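PDB 3K8H: outer membrane protein TP0453, which alters membrane permeability at acidic pH, makes lipid vesicles more permeable in its non-lipidated form, and might take part in ligand transport. Local coordinates for residues A[206-211]-A[234-239]; A[53-58]-A[71-76]; A[42-47]-A[89-94]. All coordinates share one frame; numbering follows the deposited sequence.

Contact 1. Residues A[206-211]-A[234-239]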
loop_
_atom_site.group_PDB
_atom_site.type_symbol
_atom_site.label_atom_id
_atom_site.label_comp_id
_atom_site.label_asym_id
_atom_site.label_seq_id
_atom_site.Cartn_x
_atom_site.Cartn_y
_atom_site.Cartn_z
ATOM N N LEU A 206 10.797 -17.418 5.522
ATOM C CA LEU A 206 10.770 -18.166 4.291
ATOM C C LEU A 206 12.214 -18.504 3.918
ATOM O O LEU A 206 13.049 -17.611 3.775
ATOM C CB LEU A 206 10.096 -17.310 3.213
ATOM C CG LEU A 206 10.131 -17.727 1.741
ATOM C CD1 LEU A 206 9.400 -19.055 1.493
ATOM C CD2 LEU A 206 9.559 -16.616 0.873
ATOM N N GLN A 207 12.513 -19.793 3.792
ATOM C CA GLN A 207 13.829 -20.223 3.346
ATOM C C GLN A 207 14.002 -19.767 1.908
ATOM O O GLN A 207 13.100 -19.942 1.088
ATOM C CB GLN A 207 13.977 -21.749 3.451
ATOM C CG GLN A 207 13.969 -22.302 4.879
ATOM C CD GLN A 207 15.304 -22.124 5.620
ATOM O OE1 GLN A 207 16.308 -21.678 5.046
ATOM N NE2 GLN A 207 15.318 -22.487 6.905
ATOM N N LEU A 208 15.154 -19.170 1.609
ATOM C CA LEU A 208 15.432 -18.629 0.275
ATOM C C LEU A 208 16.238 -19.565 -0.633
ATOM O O LEU A 208 15.993 -19.626 -1.845
ATOM C CB LEU A 208 16.153 -17.281 0.379
ATOM C CG LEU A 208 15.449 -16.086 1.030
ATOM C CD1 LEU A 208 16.420 -14.915 1.142
ATOM C CD2 LEU A 208 14.181 -15.671 0.272
ATOM N N GLY A 209 17.197 -20.283 -0.048
ATOM C CA GLY A 209 18.207 -21.010 -0.822
ATOM C C GLY A 209 19.240 -20.072 -1.444
ATOM O O GLY A 209 19.484 -18.973 -0.932
ATOM N N ASN A 210 19.841 -20.508 -2.551
ATOM C CA ASN A 210 20.794 -19.689 -3.312
ATOM C C ASN A 210 20.167 -18.443 -3.960
ATOM O O ASN A 210 20.877 -17.621 -4.556
ATOM C CB ASN A 210 21.510 -20.534 -4.376
ATOM C CG ASN A 210 22.840 -21.097 -3.890
ATOM O OD1 ASN A 210 22.985 -21.492 -2.729
ATOM N ND2 ASN A 210 23.821 -21.142 -4.789
ATOM N N ALA A 211 18.844 -18.314 -3.838
ATOM C CA ALA A 211 18.111 -17.141 -4.316
ATOM C C ALA A 211 18.470 -15.897 -3.502
ATOM O O ALA A 211 18.716 -15.982 -2.291
ATOM C CB ALA A 211 16.609 -17.396 -4.277
ATOM N N ASP A 234 19.764 -17.133 5.239
ATOM C CA ASP A 234 19.022 -17.404 4.002
ATOM C C ASP A 234 17.520 -17.548 4.300
ATOM O O ASP A 234 16.790 -18.256 3.603
ATOM C CB ASP A 234 19.580 -18.639 3.277
ATOM C CG ASP A 234 19.437 -19.918 4.092
ATOM O OD1 ASP A 234 19.202 -20.986 3.476
ATOM O OD2 ASP A 234 19.555 -19.861 5.341
ATOM N N ARG A 235 17.091 -16.861 5.357
ATOM C CA ARG A 235 15.696 -16.780 5.771
ATOM C C ARG A 235 15.210 -15.338 5.641
ATOM O O ARG A 235 15.812 -14.420 6.205
ATOM C CB ARG A 235 15.556 -17.209 7.230
ATOM C CG ARG A 235 15.113 -18.636 7.449
ATOM C CD ARG A 235 15.408 -19.059 8.881
ATOM N NE ARG A 235 14.843 -18.120 9.850
ATOM C CZ ARG A 235 15.367 -17.854 11.046
ATOM N NH1 ARG A 235 16.489 -18.445 11.443
ATOM N NH2 ARG A 235 14.764 -16.983 11.848
ATOM N N LEU A 236 14.131 -15.145 4.890
ATOM C CA LEU A 236 13.483 -13.843 4.800
ATOM C C LEU A 236 12.430 -13.761 5.898
ATOM O O LEU A 236 11.633 -14.680 6.066
ATOM C CB LEU A 236 12.870 -13.644 3.410
ATOM C CG LEU A 236 11.892 -12.480 3.180
ATOM C CD1 LEU A 236 12.487 -11.149 3.589
ATOM C CD2 LEU A 236 11.434 -12.445 1.726
ATOM N N ILE A 237 12.457 -12.672 6.659
ATOM C CA ILE A 237 11.544 -12.474 7.784
ATOM C C ILE A 237 10.693 -11.224 7.601
ATOM O O ILE A 237 11.202 -10.144 7.304
ATOM C CB ILE A 237 12.298 -12.407 9.131
ATOM C CG1 ILE A 237 12.905 -13.780 9.454
ATOM C CG2 ILE A 237 11.360 -11.959 10.264
ATOM C CD1 ILE A 237 14.034 -13.732 10.437
ATOM N N ILE A 238 9.389 -11.402 7.767
ATOM C CA ILE A 238 8.424 -10.326 7.710
ATOM C C ILE A 238 7.681 -10.347 9.028
ATOM O O ILE A 238 7.200 -11.390 9.440
ATOM C CB ILE A 238 7.424 -10.538 6.550
ATOM C CG1 ILE A 238 8.155 -10.580 5.201
ATOM C CG2 ILE A 238 6.320 -9.476 6.565
ATOM C CD1 ILE A 238 7.312 -11.131 4.071
ATOM N N GLU A 239 7.605 -9.193 9.688
ATOM C CA GLU A 239 6.914 -9.047 10.967
ATOM C C GLU A 239 5.916 -7.910 10.902
ATOM O O GLU A 239 6.227 -6.836 10.395
ATOM C CB GLU A 239 7.904 -8.732 12.081
ATOM C CG GLU A 239 8.877 -9.831 12.397
ATOM C CD GLU A 239 9.887 -9.403 13.434
ATOM O OE1 GLU A 239 10.028 -10.129 14.443
ATOM O OE2 GLU A 239 10.529 -8.345 13.240
#
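Leu206 and Leu236 face each other as an antiparallel hydrogen-bonded pair, and both bonds measure 2.9 Å, from Leu206 N to Leu236 O and from Leu236 N to Leu206 O. The Leu206 carbonyl oxygen also receives the CA-H of Arg235, with CA 3.4 Å from Leu206 O. Just past the end of its strand, Leu208 prolongs the pairing: its N donates to Asp234 O at 2.7 Å, while its CB lies 3.4 Å from the same oxygen. With CG beside its own backbone N (chi1 -64°), Leu208 sends CD2 to within 4.0 Å of Leu236 CB, the apolar side-chain contact between the segments. These bonds join strand 199-207 to strand 235-244 in the U-shaped beta-half-barrel, and strand 228-232 lines the far side of 235-244. The leucine face is the tight one: Leu206 and Leu236 are buried, backed by Leu186 and Ile229 respectively, and Leu208 packs on Ile213. Gln207 and Arg235 take the other face as a non-hydrogen-bonded pair, their CA atoms 4.6 Å apart. Both are partly exposed there; Arg235 CG lies alongside Gln207 CD at 3.9 Å, and the Arg235 guanidinium makes a long, weak ion pair with Glu232. Solvent reaches Asp234, just ahead of its strand, and Gly209, in the loop beyond the other strand.

Contact 2. Residues A[53-58]-A[71-76]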
loop_
_atom_site.group_PDB
_atom_site.type_symbol
_atom_site.label_atom_id
_atom_site.label_comp_id
_atom_site.label_asym_id
_atom_site.label_seq_id
_atom_site.Cartn_x
_atom_site.Cartn_y
_atom_site.Cartn_z
ATOM N N ARG A 53 -18.079 -26.894 19.343
ATOM C CA ARG A 53 -17.721 -27.674 20.526
ATOM C C ARG A 53 -16.254 -28.113 20.497
ATOM O O ARG A 53 -15.874 -29.090 21.156
ATOM C CB ARG A 53 -18.616 -28.907 20.645
ATOM C CG ARG A 53 -20.062 -28.690 20.288
ATOM C CD ARG A 53 -20.900 -29.862 20.760
ATOM N NE ARG A 53 -21.752 -29.472 21.872
ATOM C CZ ARG A 53 -21.429 -29.554 23.161
ATOM N NH1 ARG A 53 -20.250 -30.030 23.553
ATOM N NH2 ARG A 53 -22.307 -29.148 24.070
ATOM N N THR A 54 -15.434 -27.398 19.731
ATOM C CA THR A 54 -14.031 -27.745 19.590
ATOM C C THR A 54 -13.152 -26.654 20.198
ATOM O O THR A 54 -13.461 -25.465 20.063
ATOM C CB THR A 54 -13.698 -27.982 18.106
ATOM O OG1 THR A 54 -14.698 -28.845 17.538
ATOM C CG2 THR A 54 -12.332 -28.630 17.945
ATOM N N THR A 55 -12.086 -27.049 20.896
ATOM C CA THR A 55 -11.122 -26.064 21.397
ATOM C C THR A 55 -9.945 -25.829 20.428
ATOM O O THR A 55 -9.435 -24.700 20.324
ATOM C CB THR A 55 -10.584 -26.399 22.816
ATOM O OG1 THR A 55 -9.822 -27.614 22.774
ATOM C CG2 THR A 55 -11.721 -26.545 23.820
ATOM N N ALA A 56 -9.520 -26.881 19.725
ATOM C CA ALA A 56 -8.363 -26.790 18.831
ATOM C C ALA A 56 -8.498 -27.709 17.631
ATOM O O ALA A 56 -9.023 -28.819 17.728
ATOM C CB ALA A 56 -7.051 -27.091 19.588
ATOM N N VAL A 57 -7.980 -27.236 16.506
ATOM C CA VAL A 57 -8.016 -27.965 15.256
ATOM C C VAL A 57 -6.594 -28.116 14.741
ATOM O O VAL A 57 -5.856 -27.128 14.658
ATOM C CB VAL A 57 -8.885 -27.230 14.207
ATOM C CG1 VAL A 57 -8.712 -27.830 12.839
ATOM C CG2 VAL A 57 -10.371 -27.275 14.622
ATOM N N TYR A 58 -6.242 -29.360 14.397
ATOM C CA TYR A 58 -4.963 -29.736 13.793
ATOM C C TYR A 58 -5.207 -30.248 12.372
ATOM O O TYR A 58 -5.989 -31.172 12.160
ATOM C CB TYR A 58 -4.311 -30.846 14.614
ATOM C CG TYR A 58 -4.124 -30.491 16.070
ATOM C CD1 TYR A 58 -2.881 -30.077 16.562
ATOM C CD2 TYR A 58 -5.202 -30.527 16.948
ATOM C CE1 TYR A 58 -2.715 -29.738 17.911
ATOM C CE2 TYR A 58 -5.056 -30.192 18.263
ATOM C CZ TYR A 58 -3.808 -29.798 18.748
ATOM O OH TYR A 58 -3.688 -29.459 20.086
ATOM N N PHE A 71 -7.898 -33.078 12.771
ATOM C CA PHE A 71 -8.166 -33.637 14.060
ATOM C C PHE A 71 -8.628 -32.538 15.017
ATOM O O PHE A 71 -7.917 -31.563 15.230
ATOM C CB PHE A 71 -6.901 -34.307 14.584
ATOM C CG PHE A 71 -7.073 -34.983 15.912
ATOM C CD1 PHE A 71 -7.168 -36.361 15.988
ATOM C CD2 PHE A 71 -7.130 -34.239 17.094
ATOM C CE1 PHE A 71 -7.319 -37.001 17.230
ATOM C CE2 PHE A 71 -7.273 -34.872 18.346
ATOM C CZ PHE A 71 -7.363 -36.243 18.402
ATOM N N GLY A 72 -9.809 -32.705 15.605
ATOM C CA GLY A 72 -10.299 -31.745 16.593
ATOM C C GLY A 72 -10.358 -32.305 18.005
ATOM O O GLY A 72 -10.786 -33.435 18.219
ATOM N N SER A 73 -9.926 -31.520 18.978
ATOM C CA SER A 73 -10.125 -31.899 20.364
ATOM C C SER A 73 -11.207 -31.002 20.941
ATOM O O SER A 73 -11.213 -29.796 20.695
ATOM C CB SER A 73 -8.830 -31.790 21.164
ATOM O OG SER A 73 -8.579 -30.449 21.490
ATOM N N GLY A 74 -12.134 -31.597 21.690
ATOM C CA GLY A 74 -13.290 -30.862 22.195
ATOM C C GLY A 74 -14.188 -31.668 23.113
ATOM O O GLY A 74 -13.720 -32.396 23.997
ATOM N N SER A 75 -15.488 -31.521 22.907
ATOM C CA SER A 75 -16.487 -32.184 23.740
ATOM C C SER A 75 -17.666 -32.539 22.868
ATOM O O SER A 75 -18.400 -31.667 22.391
ATOM C CB SER A 75 -16.925 -31.287 24.901
ATOM O OG SER A 75 -15.801 -30.950 25.692
ATOM N N TYR A 76 -17.815 -33.833 22.646
ATOM C CA TYR A 76 -18.764 -34.333 21.684
ATOM C C TYR A 76 -19.604 -35.438 22.338
ATOM O O TYR A 76 -19.392 -36.622 22.082
ATOM C CB TYR A 76 -18.017 -34.841 20.446
ATOM C CG TYR A 76 -16.926 -33.900 19.925
ATOM C CD1 TYR A 76 -17.249 -32.677 19.330
ATOM C CD2 TYR A 76 -15.574 -34.240 20.036
ATOM C CE1 TYR A 76 -16.261 -31.830 18.857
ATOM C CE2 TYR A 76 -14.591 -33.414 19.566
ATOM C CZ TYR A 76 -14.928 -32.217 18.971
ATOM O OH TYR A 76 -13.931 -31.390 18.524
#
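Residues 56-58 and 71-74 run antiparallel, their short axes 4.8 Å apart at closest and 162° between N-to-C directions, with a classic beta bulge where Thr55 and Ala56 both face Ser73. Among the side chains, Tyr76 reaches across Thr54 and donates from OH to Thr54 OG1 at 2.8 Å, the acceptor lying at the ring edge and in its plane. Thr54 OG1 sits beside its backbone N (chi1 -48°) and is bonded in addition to Ile50 O, so one hydroxyl links the tyrosine to helix 45-52. Arg53 bends back at its third torsion to bring NH1 within 2.7 Å of Ser75 O; this donor stands 45° above the carbonyl plane. The Arg53 carbonyl oxygen meanwhile accepts Ser75 N, so the residue is held at both its backbone and its tip, and its guanidinium also makes a cation-pi contact with Phe80. The bulge between these groups and the aromatic end is fixed by two backbone bonds, Thr55 N to Ser73 O at 2.9 Å and Ser73 N to Ala56 O at 3.1 Å; beyond it the register is shifted by one residue, so that Thr54 pairs with Gly74, CA to CA 4.1 Å. At the other end, reciprocal backbone bonds tie Tyr58 to Phe71. On the face of Ala56 and Ser73, the Tyr58 and Phe71 side chains extend together in the same direction, touching at CD2 to CD2, 4.2 Å. Tyr58 OH bonds to Cys153 O in helix 147-154, whereas Phe71 packs against helix 11-15 through Val14 and Val15. The hairpin continues outward on both flanks: Val57 bonds to Phe25 of strand 21-26, and Gly72 to Ser118 of strand 117-123.

Contact 3. Residues A[42-47]-A[89-94]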
loop_
_atom_site.group_PDB
_atom_site.type_symbol
_atom_site.label_atom_id
_atom_site.label_comp_id
_atom_site.label_asym_id
_atom_site.label_seq_id
_atom_site.Cartn_x
_atom_site.Cartn_y
_atom_site.Cartn_z
ATOM N N GLU A 42 -17.851 -26.358 2.258
ATOM C CA GLU A 42 -18.997 -27.148 2.689
ATOM C C GLU A 42 -20.065 -26.256 3.304
ATOM O O GLU A 42 -19.764 -25.338 4.071
ATOM C CB GLU A 42 -18.538 -28.206 3.702
ATOM C CG GLU A 42 -19.661 -28.994 4.391
ATOM C CD GLU A 42 -19.725 -30.472 3.989
ATOM O OE1 GLU A 42 -19.464 -30.813 2.807
ATOM O OE2 GLU A 42 -20.052 -31.295 4.875
ATOM N N SER A 43 -21.320 -26.537 2.968
ATOM C CA SER A 43 -22.446 -25.744 3.449
ATOM C C SER A 43 -23.182 -26.411 4.621
ATOM O O SER A 43 -23.889 -25.739 5.377
ATOM C CB SER A 43 -23.406 -25.458 2.296
ATOM O OG SER A 43 -24.230 -24.352 2.594
ATOM N N LYS A 44 -23.000 -27.724 4.774
ATOM C CA LYS A 44 -23.622 -28.490 5.859
ATOM C C LYS A 44 -23.259 -28.010 7.270
ATOM O O LYS A 44 -22.107 -27.717 7.574
ATOM C CB LYS A 44 -23.332 -29.978 5.703
ATOM C CG LYS A 44 -24.287 -30.667 4.749
ATOM C CD LYS A 44 -23.942 -32.137 4.570
ATOM C CE LYS A 44 -22.971 -32.361 3.415
ATOM N NZ LYS A 44 -23.133 -33.720 2.840
ATOM N N ALA A 45 -24.281 -27.939 8.114
ATOM C CA ALA A 45 -24.197 -27.356 9.449
ATOM C C ALA A 45 -23.434 -28.238 10.418
ATOM O O ALA A 45 -22.876 -27.732 11.398
ATOM C CB ALA A 45 -25.608 -27.081 9.993
ATOM N N ASP A 46 -23.408 -29.546 10.142
ATOM C CA ASP A 46 -22.816 -30.528 11.052
ATOM C C ASP A 46 -21.414 -30.086 11.463
ATOM O O ASP A 46 -21.082 -30.043 12.647
ATOM C CB ASP A 46 -22.763 -31.925 10.412
ATOM C CG ASP A 46 -24.048 -32.298 9.681
ATOM O OD1 ASP A 46 -24.067 -32.194 8.436
ATOM O OD2 ASP A 46 -25.031 -32.694 10.345
ATOM N N ILE A 47 -20.617 -29.728 10.466
ATOM C CA ILE A 47 -19.220 -29.355 10.656
ATOM C C ILE A 47 -19.079 -28.060 11.464
ATOM O O ILE A 47 -18.273 -28.000 12.401
ATOM C CB ILE A 47 -18.491 -29.329 9.289
ATOM C CG1 ILE A 47 -18.196 -30.774 8.862
ATOM C CG2 ILE A 47 -17.212 -28.519 9.346
ATOM C CD1 ILE A 47 -17.890 -30.954 7.400
ATOM N N ASP A 89 -29.424 -35.066 5.060
ATOM C CA ASP A 89 -28.329 -34.194 4.676
ATOM C C ASP A 89 -27.258 -34.947 3.874
ATOM O O ASP A 89 -26.226 -34.374 3.526
ATOM C CB ASP A 89 -27.733 -33.503 5.911
ATOM C CG ASP A 89 -28.605 -32.355 6.421
ATOM O OD1 ASP A 89 -29.148 -31.604 5.589
ATOM O OD2 ASP A 89 -28.751 -32.196 7.650
ATOM N N GLY A 90 -27.510 -36.227 3.580
ATOM C CA GLY A 90 -26.652 -37.018 2.690
ATOM C C GLY A 90 -25.512 -37.750 3.376
ATOM O O GLY A 90 -24.477 -38.007 2.762
ATOM N N TRP A 91 -25.716 -38.084 4.649
ATOM C CA TRP A 91 -24.756 -38.821 5.449
ATOM C C TRP A 91 -25.174 -40.267 5.595
ATOM O O TRP A 91 -26.284 -40.553 6.041
ATOM C CB TRP A 91 -24.669 -38.241 6.857
ATOM C CG TRP A 91 -24.170 -36.842 6.947
ATOM C CD1 TRP A 91 -24.919 -35.723 7.121
ATOM C CD2 TRP A 91 -22.805 -36.412 6.908
ATOM N NE1 TRP A 91 -24.108 -34.617 7.188
ATOM C CE2 TRP A 91 -22.805 -35.010 7.058
ATOM C CE3 TRP A 91 -21.582 -37.076 6.756
ATOM C CZ2 TRP A 91 -21.633 -34.252 7.053
ATOM C CZ3 TRP A 91 -20.415 -36.322 6.760
ATOM C CH2 TRP A 91 -20.452 -34.924 6.908
ATOM N N ALA A 92 -24.276 -41.175 5.224
ATOM C CA ALA A 92 -24.430 -42.586 5.535
ATOM C C ALA A 92 -23.514 -42.894 6.704
ATOM O O ALA A 92 -22.422 -42.331 6.810
ATOM C CB ALA A 92 -24.073 -43.443 4.332
ATOM N N SER A 93 -23.974 -43.766 7.591
ATOM C CA SER A 93 -23.161 -44.225 8.706
ATOM C C SER A 93 -22.912 -45.725 8.645
ATOM O O SER A 93 -23.585 -46.435 7.904
ATOM C CB SER A 93 -23.816 -43.852 10.037
ATOM O OG SER A 93 -25.186 -44.185 10.045
ATOM N N THR A 94 -21.930 -46.193 9.417
ATOM C CA THR A 94 -21.654 -47.626 9.573
ATOM C C THR A 94 -20.996 -47.901 10.931
ATOM O O THR A 94 -19.946 -47.331 11.231
ATOM C CB THR A 94 -20.713 -48.186 8.452
ATOM O OG1 THR A 94 -20.508 -47.207 7.423
ATOM C CG2 THR A 94 -21.289 -49.477 7.843
#
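The start of helix 45-52, within a region assigned as an amphipathic helix, meets the turn leading into strand 92-95, and Lys44, Asp46 and Trp91 carry the junction. The Asp46 and Trp91 side chains run past one another antiparallel, with carboxylate and ring planes 88° apart. Trp91 NE1 donates to Asp46 OD1 at 2.7 Å, but meets the oxygen from above, 61° out of the carboxylate plane. The other oxygen, Asp46 OD2, accepts Phe85 N, so the carboxylate is gripped from two parts of the chain and its rotation is limited. Lys44 comes alongside the indole: its CD lies 3.6 Å from Trp91 NE1, and the bend at its third torsion carries the ammonium over the ring. There, NZ stands 4.7 Å from the centroid of the five-membered ring and 22° off its normal, a cation-pi contact. The same NZ donates to Asp89 O at 3.2 Å, which ties the lysine to the turn as well as to the indole. Glu42 approaches from the opposite direction to Trp91, OE2 4.0 Å from CZ2. Asp46 OD2 and Asp89 OD2 are 4.6 Å apart, but the two N-H bonds would probably help keep Asp46 ionised despite this neighbour. Thr108 and Val110 of strand 108-114 also pack on the indole, and Phe85 meets it edge-to-face. A cation-pi contact combined with an indole N-H to carboxylate bond here seats the start of a helix, one of those described as moving when the cavity opens, against the end of the half-barrel.

Overall arrangement
All three contacts involve the antiparallel strands of the half-barrel, yet only contacts 1 and 2 pair strands with each other; contact 3 docks the start of a helix on a turn. Contact 2 lies nearest the middle of the chain, with half its touching residues buried and aromatic and hydroxyl groups prominent. Contact 1, whose centre is 33 Å from that of contact 2 on the opposite side of the chain's centre, has a buried leucine face and a polar, partly exposed one. Contact 3 is also peripheral, but relies on a lysine, a carboxylate and one buried indole. Contacts 2 and 3 are closer, centres 17 Å apart, and helix 45-52 is followed directly in the chain by strand 54-62.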